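Rv3651-like N-terminal domain-containing protein (PDB 4Q6U) is of unknown function but is built from three sensor-type domains, related to the GAF and PAS folds, and probably takes part in signal sensing. Local coordinates at residues E152-E157 with I176-D181; A143-L148 with L254-Q259; F191-A196 with A209-W214. All coordinates share one frame; numbering follows the deposited sequence.

In the fold
Interaction 3 is a buried backbone pairing of two neighbouring strands in the middle-domain sheet. Interaction 1 lies at an edge of that sheet, where a loop meets the outermost strand 172-180; it is only partly buried, and side-chain amide and indole groups do the bonding. The two touch through Trp-177 and Phe-191. Interaction 2 is also buried but joins two domains: the loop 143-148 meets strand 253-256 of the C-terminal domain through apolar groups and one water. It meets interaction 1 through the Glu-157 to Lys-255 salt bridge and the packing of Leu-148 on Trp-177, whereas interactions 2 and 3 stay about 7 Å apart at their nearest atoms.

Interaction 1: residues E152-E157 with I176-D181; sequences ELNPNE and IWDLTD
Asn-154 lies flat on the indole of Trp-177, its amide plane only 9° from the ring plane. Its CB sits over the centre of the five-membered ring, 3.2 Å from the centroid of the Trp-177 pyrrole, a close CH-pi contact. From there the amide grips the backbone of Asp-178 twice. Asp-178 N donates to Asn-154 OD1 at 2.8 Å, approaching from above the carbonyl plane, and Asn-154 ND2 returns a nearly straight bond (169°) to a lone pair of Asp-178 O, 3.1 Å away. The indole is held at its edge as well: Trp-177 NE1 donates to Pro-155 O at 2.8 Å, though the bond is bent to 136°. Glu-157 crosses the far end of the ring, bringing its CD within 4.0 Å of Trp-177 CH2.

Behind this first shell stands a type II turn from Asn-154 to Glu-157, closed by Glu-157 N to Asn-154 O. Glu-157 OE1 also takes the N-H of Asn-154, while OE2 forms a salt bridge with Lys-255. In the second subunit, Asp-226 accepts from Asn-156 N. The loop before helix 157-165 thus closes over 172-180, the edge strand of the PAS-like sheet. There the amide occupies the place where a further strand would pair and meets both N and O of Asp-178; the two opposed bonds set its orientation, and the stack keeps it flat.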
loop_
_atom_site.group_PDB
_atom_site.type_symbol
_atom_site.label_atom_id
_atom_site.label_comp_id
_atom_site.label_asym_id
_atom_site.label_seq_id
_atom_site.Cartn_x
_atom_site.Cartn_y
_atom_site.Cartn_z
ATOM N N GLU B 152 -6.410 -11.610 -0.845
ATOM C CA GLU B 152 -5.249 -10.965 -1.469
ATOM C C GLU B 152 -5.609 -9.687 -2.231
ATOM O O GLU B 152 -6.606 -9.639 -2.945
ATOM C CB GLU B 152 -4.547 -11.938 -2.423
ATOM C CG GLU B 152 -4.341 -13.324 -1.843
ATOM C CD GLU B 152 -3.304 -13.347 -0.742
ATOM O OE1 GLU B 152 -2.317 -12.587 -0.837
ATOM O OE2 GLU B 152 -3.479 -14.123 0.221
ATOM N N LEU B 153 -4.760 -8.674 -2.111
ATOM C CA LEU B 153 -4.984 -7.372 -2.732
ATOM C C LEU B 153 -4.006 -7.130 -3.882
ATOM O O LEU B 153 -2.879 -7.610 -3.854
ATOM C CB LEU B 153 -4.834 -6.254 -1.689
ATOM C CG LEU B 153 -5.691 -6.413 -0.427
ATOM C CD1 LEU B 153 -5.442 -5.224 0.504
ATOM C CD2 LEU B 153 -7.146 -6.518 -0.776
ATOM N N ASN B 154 -4.425 -6.356 -4.871
ATOM C CA ASN B 154 -3.565 -6.086 -6.018
ATOM C C ASN B 154 -3.499 -4.606 -6.335
ATOM O O ASN B 154 -4.335 -3.843 -5.843
ATOM C CB ASN B 154 -4.067 -6.871 -7.237
ATOM C CG ASN B 154 -3.399 -8.215 -7.363
ATOM O OD1 ASN B 154 -2.197 -8.297 -7.621
ATOM N ND2 ASN B 154 -4.168 -9.278 -7.184
ATOM N N PRO B 155 -2.493 -4.185 -7.137
ATOM C CA PRO B 155 -2.344 -2.777 -7.515
ATOM C C PRO B 155 -3.594 -2.192 -8.144
ATOM O O PRO B 155 -4.180 -2.805 -9.044
ATOM C CB PRO B 155 -1.203 -2.804 -8.540
ATOM C CG PRO B 155 -0.390 -3.963 -8.154
ATOM C CD PRO B 155 -1.334 -4.985 -7.580
ATOM N N ASN B 156 -3.969 -1.000 -7.690
ATOM C CA ASN B 156 -5.123 -0.282 -8.222
ATOM C C ASN B 156 -6.450 -1.014 -8.065
ATOM O O ASN B 156 -7.421 -0.694 -8.750
ATOM C CB ASN B 156 -4.893 0.063 -9.702
ATOM C CG ASN B 156 -3.845 1.144 -9.883
ATOM O OD1 ASN B 156 -2.706 0.873 -10.273
ATOM N ND2 ASN B 156 -4.217 2.378 -9.563
ATOM N N GLU B 157 -6.513 -1.972 -7.145
ATOM C CA GLU B 157 -7.781 -2.642 -6.864
ATOM C C GLU B 157 -8.808 -1.638 -6.318
ATOM O O GLU B 157 -10.012 -1.799 -6.510
ATOM C CB GLU B 157 -7.589 -3.809 -5.882
ATOM C CG GLU B 157 -8.858 -4.676 -5.698
ATOM C CD GLU B 157 -8.546 -6.105 -5.281
ATOM O OE1 GLU B 157 -7.377 -6.399 -4.967
ATOM O OE2 GLU B 157 -9.471 -6.945 -5.268
ATOM N N ILE B 176 -1.045 -5.151 -14.027
ATOM C CA ILE B 176 -0.588 -6.530 -13.881
ATOM C C ILE B 176 -0.906 -7.006 -12.465
ATOM O O ILE B 176 -0.523 -6.348 -11.503
ATOM C CB ILE B 176 0.926 -6.663 -14.112
ATOM C CG1 ILE B 176 1.305 -6.259 -15.539
ATOM C CG2 ILE B 176 1.380 -8.087 -13.818
ATOM C CD1 ILE B 176 0.920 -7.292 -16.566
ATOM N N TRP B 177 -1.575 -8.146 -12.329
ATOM C CA TRP B 177 -1.975 -8.641 -11.009
ATOM C C TRP B 177 -1.369 -9.996 -10.660
ATOM O O TRP B 177 -1.140 -10.825 -11.540
ATOM C CB TRP B 177 -3.497 -8.746 -10.916
ATOM C CG TRP B 177 -4.183 -7.453 -10.627
ATOM C CD1 TRP B 177 -3.671 -6.190 -10.772
ATOM C CD2 TRP B 177 -5.513 -7.292 -10.124
ATOM N NE1 TRP B 177 -4.610 -5.259 -10.397
ATOM C CE2 TRP B 177 -5.749 -5.911 -9.997
ATOM C CE3 TRP B 177 -6.525 -8.189 -9.760
ATOM C CZ2 TRP B 177 -6.960 -5.403 -9.533
ATOM C CZ3 TRP B 177 -7.723 -7.682 -9.299
ATOM C CH2 TRP B 177 -7.930 -6.304 -9.188
ATOM N N ASP B 178 -1.113 -10.206 -9.370
ATOM C CA ASP B 178 -0.671 -11.499 -8.854
ATOM C C ASP B 178 -1.853 -12.370 -8.429
ATOM O O ASP B 178 -2.709 -11.930 -7.659
ATOM C CB ASP B 178 0.261 -11.309 -7.664
ATOM C CG ASP B 178 1.570 -10.660 -8.052
ATOM O OD1 ASP B 178 2.418 -11.359 -8.643
ATOM O OD2 ASP B 178 1.746 -9.456 -7.769
ATOM N N LEU B 179 -1.892 -13.606 -8.917
ATOM C CA LEU B 179 -2.955 -14.541 -8.543
ATOM C C LEU B 179 -2.384 -15.912 -8.196
ATOM O O LEU B 179 -1.185 -16.151 -8.326
ATOM C CB LEU B 179 -3.974 -14.693 -9.674
ATOM C CG LEU B 179 -4.579 -13.475 -10.378
ATOM C CD1 LEU B 179 -5.473 -13.938 -11.539
ATOM C CD2 LEU B 179 -5.379 -12.624 -9.411
ATOM N N THR B 180 -3.251 -16.819 -7.773
ATOM C CA THR B 180 -2.855 -18.208 -7.597
ATOM C C THR B 180 -3.853 -19.109 -8.332
ATOM O O THR B 180 -5.064 -19.002 -8.126
ATOM C CB THR B 180 -2.774 -18.581 -6.106
ATOM O OG1 THR B 180 -1.628 -17.947 -5.516
ATOM C CG2 THR B 180 -2.645 -20.077 -5.939
ATOM N N ASP B 181 -3.363 -19.985 -9.204
ATOM C CA ASP B 181 -4.288 -20.823 -9.969
ATOM C C ASP B 181 -4.893 -21.911 -9.082
ATOM O O ASP B 181 -4.608 -21.971 -7.884
ATOM C CB ASP B 181 -3.609 -21.433 -11.207
ATOM C CG ASP B 181 -2.496 -22.420 -10.870
ATOM O OD1 ASP B 181 -2.352 -22.844 -9.705
ATOM O OD2 ASP B 181 -1.758 -22.790 -11.806
#

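Interaction 2: residues A143-L148 with L254-Q259; sequences AFAEDL and LKWLDQ
The helical turn at 144-147 runs up against strand 253-256 with Ala-145 CA only 4.2 Å from Lys-255 CA, yet no direct hydrogen bond spans the two backbones. Ala-145, with only a methyl for a side chain, lets the backbones come this close. Leu-254 O points at the turn and comes within 3.2 Å of Ala-145 CA, while the CB of Ala-145 leans toward the strand. Ala-145 CB also lies 3.7 Å from Trp-256 CD1, approaching the ring obliquely. Leu-148 CD1 lies 3.4 Å from Leu-254 O and also touches the CB of Lys-255. On the other flank Phe-144 and Leu-254 run side by side in the same direction, and Leu-254 CD2 meets the in-plane edge of the phenyl ring at Phe-144 CD2, 3.9 Å away.

Between the two segments themselves, the polar link is one water. The water oxygen lies 2.8 Å from Ala-145 O, to which it can donate, and accepts from Trp-256 N at 2.9 Å. The turn is braced from within, because Ala-143 N donates to Glu-146 OE1 at 2.8 Å, on the anti lone pair, while the other carboxylate oxygen pairs with Arg-267. Lys-255 runs extended from CG, anti to its backbone N (chi1 -176°), and bends only at its last torsion. Its NZ then meets Glu-157 in a salt bridge, with Pro-149 O and Glu-152 O as further acceptors.

Leu-254 and Lys-255 form a classic beta bulge opposite Leu-245, at the edge strand of the C-terminal sheet. Because the middle domain supplies the turn, this is an interdomain seam: CH groups of Ala-145 and Leu-148 pack round the Leu-254 carbonyl with a bridging water beside it, and charged groups lie around this, where the carboxylate of Glu-157 would probably favour a protonated Lys-255.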
loop_
_atom_site.group_PDB
_atom_site.type_symbol
_atom_site.label_atom_id
_atom_site.label_comp_id
_atom_site.label_asym_id
_atom_site.label_seq_id
_atom_site.Cartn_x
_atom_site.Cartn_y
_atom_site.Cartn_z
ATOM N N ALA B 143 -20.759 -13.159 -9.568
ATOM C CA ALA B 143 -20.560 -12.019 -8.689
ATOM C C ALA B 143 -19.190 -11.432 -8.984
ATOM O O ALA B 143 -18.264 -12.163 -9.368
ATOM C CB ALA B 143 -20.673 -12.425 -7.224
ATOM N N PHE B 144 -19.064 -10.119 -8.825
ATOM C CA PHE B 144 -17.763 -9.468 -8.970
ATOM C C PHE B 144 -16.743 -10.145 -8.054
ATOM O O PHE B 144 -15.577 -10.286 -8.409
ATOM C CB PHE B 144 -17.848 -7.968 -8.650
ATOM C CG PHE B 144 -18.731 -7.182 -9.585
ATOM C CD1 PHE B 144 -19.077 -7.675 -10.835
ATOM C CD2 PHE B 144 -19.221 -5.940 -9.203
ATOM C CE1 PHE B 144 -19.893 -6.947 -11.695
ATOM C CE2 PHE B 144 -20.031 -5.200 -10.056
ATOM C CZ PHE B 144 -20.370 -5.703 -11.309
ATOM N N ALA B 145 -17.188 -10.597 -6.885
ATOM C CA ALA B 145 -16.267 -11.213 -5.925
ATOM C C ALA B 145 -15.750 -12.583 -6.401
ATOM O O ALA B 145 -14.854 -13.157 -5.778
ATOM C CB ALA B 145 -16.947 -11.343 -4.528
ATOM N N GLU B 146 -16.295 -13.100 -7.507
ATOM C CA GLU B 146 -15.782 -14.343 -8.094
ATOM C C GLU B 146 -14.645 -14.069 -9.091
ATOM O O GLU B 146 -13.901 -14.979 -9.468
ATOM C CB GLU B 146 -16.916 -15.133 -8.788
ATOM C CG GLU B 146 -18.033 -15.579 -7.824
ATOM C CD GLU B 146 -19.140 -16.385 -8.494
ATOM O OE1 GLU B 146 -20.195 -15.790 -8.801
ATOM O OE2 GLU B 146 -18.974 -17.612 -8.690
ATOM N N ASP B 147 -14.524 -12.817 -9.527
ATOM C CA ASP B 147 -13.467 -12.426 -10.458
ATOM C C ASP B 147 -12.281 -11.794 -9.714
ATOM O O ASP B 147 -11.158 -11.808 -10.196
ATOM C CB ASP B 147 -14.016 -11.457 -11.510
ATOM C CG ASP B 147 -14.830 -12.163 -12.583
ATOM O OD1 ASP B 147 -15.085 -13.379 -12.427
ATOM O OD2 ASP B 147 -15.197 -11.500 -13.580
ATOM N N LEU B 148 -12.543 -11.230 -8.545
ATOM C CA LEU B 148 -11.475 -10.685 -7.712
ATOM C C LEU B 148 -11.013 -11.763 -6.740
ATOM O O LEU B 148 -11.808 -12.602 -6.320
ATOM C CB LEU B 148 -11.964 -9.446 -6.966
ATOM C CG LEU B 148 -12.381 -8.279 -7.864
ATOM C CD1 LEU B 148 -12.961 -7.147 -7.032
ATOM C CD2 LEU B 148 -11.196 -7.784 -8.688
ATOM N N LEU B 254 -18.878 -7.192 -3.853
ATOM C CA LEU B 254 -17.714 -6.762 -4.638
ATOM C C LEU B 254 -16.485 -7.641 -4.440
ATOM O O LEU B 254 -15.839 -8.045 -5.411
ATOM C CB LEU B 254 -17.341 -5.321 -4.295
ATOM C CG LEU B 254 -18.433 -4.259 -4.393
ATOM C CD1 LEU B 254 -17.907 -2.943 -3.852
ATOM C CD2 LEU B 254 -18.938 -4.096 -5.833
ATOM N N LYS B 255 -16.153 -7.924 -3.183
ATOM C CA LYS B 255 -14.918 -8.635 -2.876
ATOM C C LYS B 255 -14.968 -9.328 -1.526
ATOM O O LYS B 255 -15.463 -8.758 -0.558
ATOM C CB LYS B 255 -13.726 -7.672 -2.887
ATOM C CG LYS B 255 -12.395 -8.387 -2.666
ATOM C CD LYS B 255 -11.243 -7.435 -2.618
ATOM C CE LYS B 255 -9.953 -8.181 -2.360
ATOM N NZ LYS B 255 -9.357 -8.797 -3.586
ATOM N N TRP B 256 -14.446 -10.548 -1.463
ATOM C CA TRP B 256 -14.254 -11.234 -0.184
ATOM C C TRP B 256 -12.898 -10.854 0.397
ATOM O O TRP B 256 -11.898 -10.884 -0.312
ATOM C CB TRP B 256 -14.334 -12.749 -0.346
ATOM C CG TRP B 256 -15.718 -13.237 -0.645
ATOM C CD1 TRP B 256 -16.183 -13.695 -1.840
ATOM C CD2 TRP B 256 -16.816 -13.303 0.270
ATOM N NE1 TRP B 256 -17.512 -14.052 -1.727
ATOM C CE2 TRP B 256 -17.925 -13.809 -0.440
ATOM C CE3 TRP B 256 -16.969 -12.974 1.625
ATOM C CZ2 TRP B 256 -19.165 -14.005 0.153
ATOM C CZ3 TRP B 256 -18.209 -13.169 2.217
ATOM C CH2 TRP B 256 -19.291 -13.679 1.481
ATOM N N LEU B 257 -12.872 -10.502 1.681
ATOM C CA LEU B 257 -11.627 -10.110 2.357
ATOM C C LEU B 257 -11.084 -11.284 3.163
ATOM O O LEU B 257 -9.899 -11.375 3.448
ATOM C CB LEU B 257 -11.864 -8.899 3.251
ATOM C CG LEU B 257 -12.242 -7.618 2.511
ATOM C CD1 LEU B 257 -12.473 -6.493 3.496
ATOM C CD2 LEU B 257 -11.169 -7.231 1.493
ATOM N N ASP B 258 -11.985 -12.177 3.542
ATOM C CA ASP B 258 -11.626 -13.478 4.075
ATOM C C ASP B 258 -12.109 -14.501 3.061
ATOM O O ASP B 258 -12.389 -14.143 1.923
ATOM C CB ASP B 258 -12.271 -13.698 5.441
ATOM C CG ASP B 258 -11.944 -12.587 6.405
ATOM O OD1 ASP B 258 -10.745 -12.268 6.531
ATOM O OD2 ASP B 258 -12.875 -12.022 7.020
ATOM N N GLN B 259 -12.216 -15.761 3.455
ATOM C CA GLN B 259 -12.785 -16.753 2.550
ATOM C C GLN B 259 -14.303 -16.575 2.476
ATOM O O GLN B 259 -14.924 -16.093 3.421
ATOM C CB GLN B 259 -12.427 -18.174 2.996
ATOM C CG GLN B 259 -10.955 -18.520 2.820
ATOM C CD GLN B 259 -10.380 -18.028 1.496
ATOM O OE1 GLN B 259 -10.848 -18.407 0.425
ATOM N NE2 GLN B 259 -9.358 -17.172 1.570
HETATM O O HOH W 1 -13.325 -11.766 -3.871
#

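Interaction 3: residues F191-A196 with A209-W214; sequences FVARSA and ARAMNW
The indole of Trp-214 lies against the backbone of the partner strand at Phe-191: Phe-191 N stands 3.7 Å above one face of the Trp-214 ring, offset toward the rim, and Phe-191 CA is 3.7 Å from Trp-214 CZ3. The first torsion of Trp-214 (chi1 64°) puts CG in the crowded position between backbone N and carbonyl carbon, which folds the ring back across the strand pair. The phenyl of Phe-191, held in the same crowded position, leads away from strand 209-214, and the amide of Asn-213 likewise leads away from strand 191-196.

Between these groups the two strands of the hairpin run antiparallel, their axes at 163° and 4.4 Å apart at closest approach. Val-192 with Met-212 and Arg-194 with Arg-210 are the hydrogen-bonded pairs, each closed by two N-H to O=C bonds. Val-192 N to Met-212 O spans 3.0 Å and meets the oxygen nearly along its C=O axis. Arg-210 N to Arg-194 O, at 2.9 Å, instead enters from above the carbonyl plane. On the face with Ala-193 and Ala-211, a non-hydrogen-bonded pair, the methyls of these two residues lie 4.0 Å apart, CB to CB. On the opposite face Val-192 and selenomethionine Met-212 lie side by side, and the bent end brings Met-212 CE to 3.9 Å from Val-192 CG1.

In the five-stranded antiparallel sheet of the PAS-like middle domain, 206-215 is the central strand and 186-198 its neighbour, flanked by 109-114 and 172-180 respectively. On the face bearing Phe-191, its ring meets Trp-177 edge-to-face, and Asn-213 OD1 and ND2 bond to Asn-129 ND2 and Ser-126 O of helix 124-129. The face bearing Val-192 and Met-212 packs on strands 14-17 and 24-28 of the N-terminal domain, where Arg-194 forms a salt bridge with Glu-17, Trp-214 NE1 reaches Arg-30 O, and Arg-210, also paired with Glu-198, bridges to Asp-85.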
loop_
_atom_site.group_PDB
_atom_site.type_symbol
_atom_site.label_atom_id
_atom_site.label_comp_id
_atom_site.label_asym_id
_atom_site.label_seq_id
_atom_site.Cartn_x
_atom_site.Cartn_y
_atom_site.Cartn_z
ATOM N N PHE B 191 -4.288 -7.017 -17.545
ATOM C CA PHE B 191 -5.619 -6.731 -18.057
ATOM C C PHE B 191 -5.802 -5.254 -18.388
ATOM O O PHE B 191 -5.082 -4.393 -17.891
ATOM C CB PHE B 191 -6.710 -7.190 -17.065
ATOM C CG PHE B 191 -6.808 -6.347 -15.826
ATOM C CD1 PHE B 191 -7.592 -5.204 -15.808
ATOM C CD2 PHE B 191 -6.108 -6.695 -14.678
ATOM C CE1 PHE B 191 -7.682 -4.423 -14.674
ATOM C CE2 PHE B 191 -6.194 -5.915 -13.533
ATOM C CZ PHE B 191 -6.980 -4.780 -13.532
ATOM N N VAL B 192 -6.776 -4.978 -19.247
ATOM C CA VAL B 192 -7.224 -3.621 -19.520
ATOM C C VAL B 192 -8.726 -3.603 -19.268
ATOM O O VAL B 192 -9.394 -4.601 -19.505
ATOM C CB VAL B 192 -6.902 -3.192 -20.973
ATOM C CG1 VAL B 192 -7.528 -4.158 -21.968
ATOM C CG2 VAL B 192 -7.354 -1.765 -21.239
ATOM N N ALA B 193 -9.253 -2.495 -18.753
ATOM C CA ALA B 193 -10.691 -2.377 -18.524
ATOM C C ALA B 193 -11.162 -0.958 -18.805
ATOM O O ALA B 193 -10.456 0.007 -18.504
ATOM C CB ALA B 193 -11.049 -2.789 -17.090
ATOM N N ARG B 194 -12.352 -0.835 -19.390
ATOM C CA ARG B 194 -12.909 0.463 -19.743
ATOM C C ARG B 194 -14.409 0.498 -19.511
ATOM O O ARG B 194 -15.136 -0.375 -19.990
ATOM C CB ARG B 194 -12.613 0.801 -21.206
ATOM C CG ARG B 194 -13.152 2.166 -21.638
ATOM C CD ARG B 194 -13.157 2.333 -23.144
ATOM N NE ARG B 194 -11.830 2.185 -23.736
ATOM C CZ ARG B 194 -11.029 3.195 -24.056
ATOM N NH1 ARG B 194 -11.413 4.450 -23.847
ATOM N NH2 ARG B 194 -9.840 2.950 -24.595
ATOM N N SER B 195 -14.874 1.513 -18.789
ATOM C CA SER B 195 -16.301 1.672 -18.524
ATOM C C SER B 195 -16.966 2.596 -19.543
ATOM O O SER B 195 -16.382 3.593 -19.959
ATOM C CB SER B 195 -16.526 2.216 -17.114
ATOM O OG SER B 195 -16.027 3.537 -16.999
ATOM N N ALA B 196 -18.189 2.256 -19.944
ATOM C CA ALA B 196 -18.962 3.103 -20.842
ATOM C C ALA B 196 -20.461 2.837 -20.693
ATOM O O ALA B 196 -20.874 1.765 -20.246
ATOM C CB ALA B 196 -18.527 2.886 -22.286
ATOM N N ALA B 209 -18.389 -2.172 -17.751
ATOM C CA ALA B 209 -16.943 -2.192 -17.920
ATOM C C ALA B 209 -16.551 -3.398 -18.778
ATOM O O ALA B 209 -16.881 -4.540 -18.448
ATOM C CB ALA B 209 -16.238 -2.233 -16.571
ATOM N N ARG B 210 -15.883 -3.139 -19.898
ATOM C CA ARG B 210 -15.432 -4.213 -20.775
ATOM C C ARG B 210 -13.926 -4.371 -20.654
ATOM O O ARG B 210 -13.204 -3.382 -20.564
ATOM C CB ARG B 210 -15.836 -3.931 -22.226
ATOM C CG ARG B 210 -17.345 -3.930 -22.428
ATOM C CD ARG B 210 -17.771 -3.780 -23.866
ATOM N NE ARG B 210 -19.228 -3.895 -23.955
ATOM C CZ ARG B 210 -19.872 -5.038 -24.160
ATOM N NH1 ARG B 210 -19.189 -6.167 -24.322
ATOM N NH2 ARG B 210 -21.199 -5.055 -24.201
ATOM N N ALA B 211 -13.453 -5.611 -20.663
ATOM C CA ALA B 211 -12.059 -5.887 -20.350
ATOM C C ALA B 211 -11.447 -6.999 -21.197
ATOM O O ALA B 211 -12.148 -7.765 -21.852
ATOM C CB ALA B 211 -11.929 -6.236 -18.859
HETATM N N MSE B 212 -10.123 -7.068 -21.192
HETATM C CA MSE B 212 -9.420 -8.243 -21.675
HETATM C C MSE B 212 -8.320 -8.576 -20.696
HETATM O O MSE B 212 -7.611 -7.675 -20.247
HETATM C CB MSE B 212 -8.822 -8.012 -23.068
HETATM C CG MSE B 212 -9.830 -7.728 -24.135
HETATM SE SE MSE B 212 -8.894 -7.483 -25.824
HETATM C CE MSE B 212 -8.147 -5.696 -25.516
ATOM N N ASN B 213 -8.168 -9.849 -20.340
ATOM C CA ASN B 213 -6.948 -10.228 -19.640
ATOM C C ASN B 213 -6.051 -11.117 -20.495
ATOM O O ASN B 213 -6.395 -11.475 -21.633
ATOM C CB ASN B 213 -7.269 -10.897 -18.283
ATOM C CG ASN B 213 -7.932 -12.263 -18.419
ATOM O OD1 ASN B 213 -7.965 -12.864 -19.495
ATOM N ND2 ASN B 213 -8.448 -12.769 -17.302
ATOM N N TRP B 214 -4.883 -11.431 -19.949
ATOM C CA TRP B 214 -3.957 -12.381 -20.542
ATOM C C TRP B 214 -3.007 -12.839 -19.439
ATOM O O TRP B 214 -2.791 -12.115 -18.462
ATOM C CB TRP B 214 -3.182 -11.760 -21.715
ATOM C CG TRP B 214 -2.278 -10.617 -21.335
ATOM C CD1 TRP B 214 -0.947 -10.688 -21.023
ATOM C CD2 TRP B 214 -2.635 -9.235 -21.252
ATOM N NE1 TRP B 214 -0.455 -9.432 -20.745
ATOM C CE2 TRP B 214 -1.472 -8.522 -20.874
ATOM C CE3 TRP B 214 -3.824 -8.527 -21.454
ATOM C CZ2 TRP B 214 -1.466 -7.140 -20.700
ATOM C CZ3 TRP B 214 -3.818 -7.149 -21.276
ATOM C CH2 TRP B 214 -2.645 -6.472 -20.901
#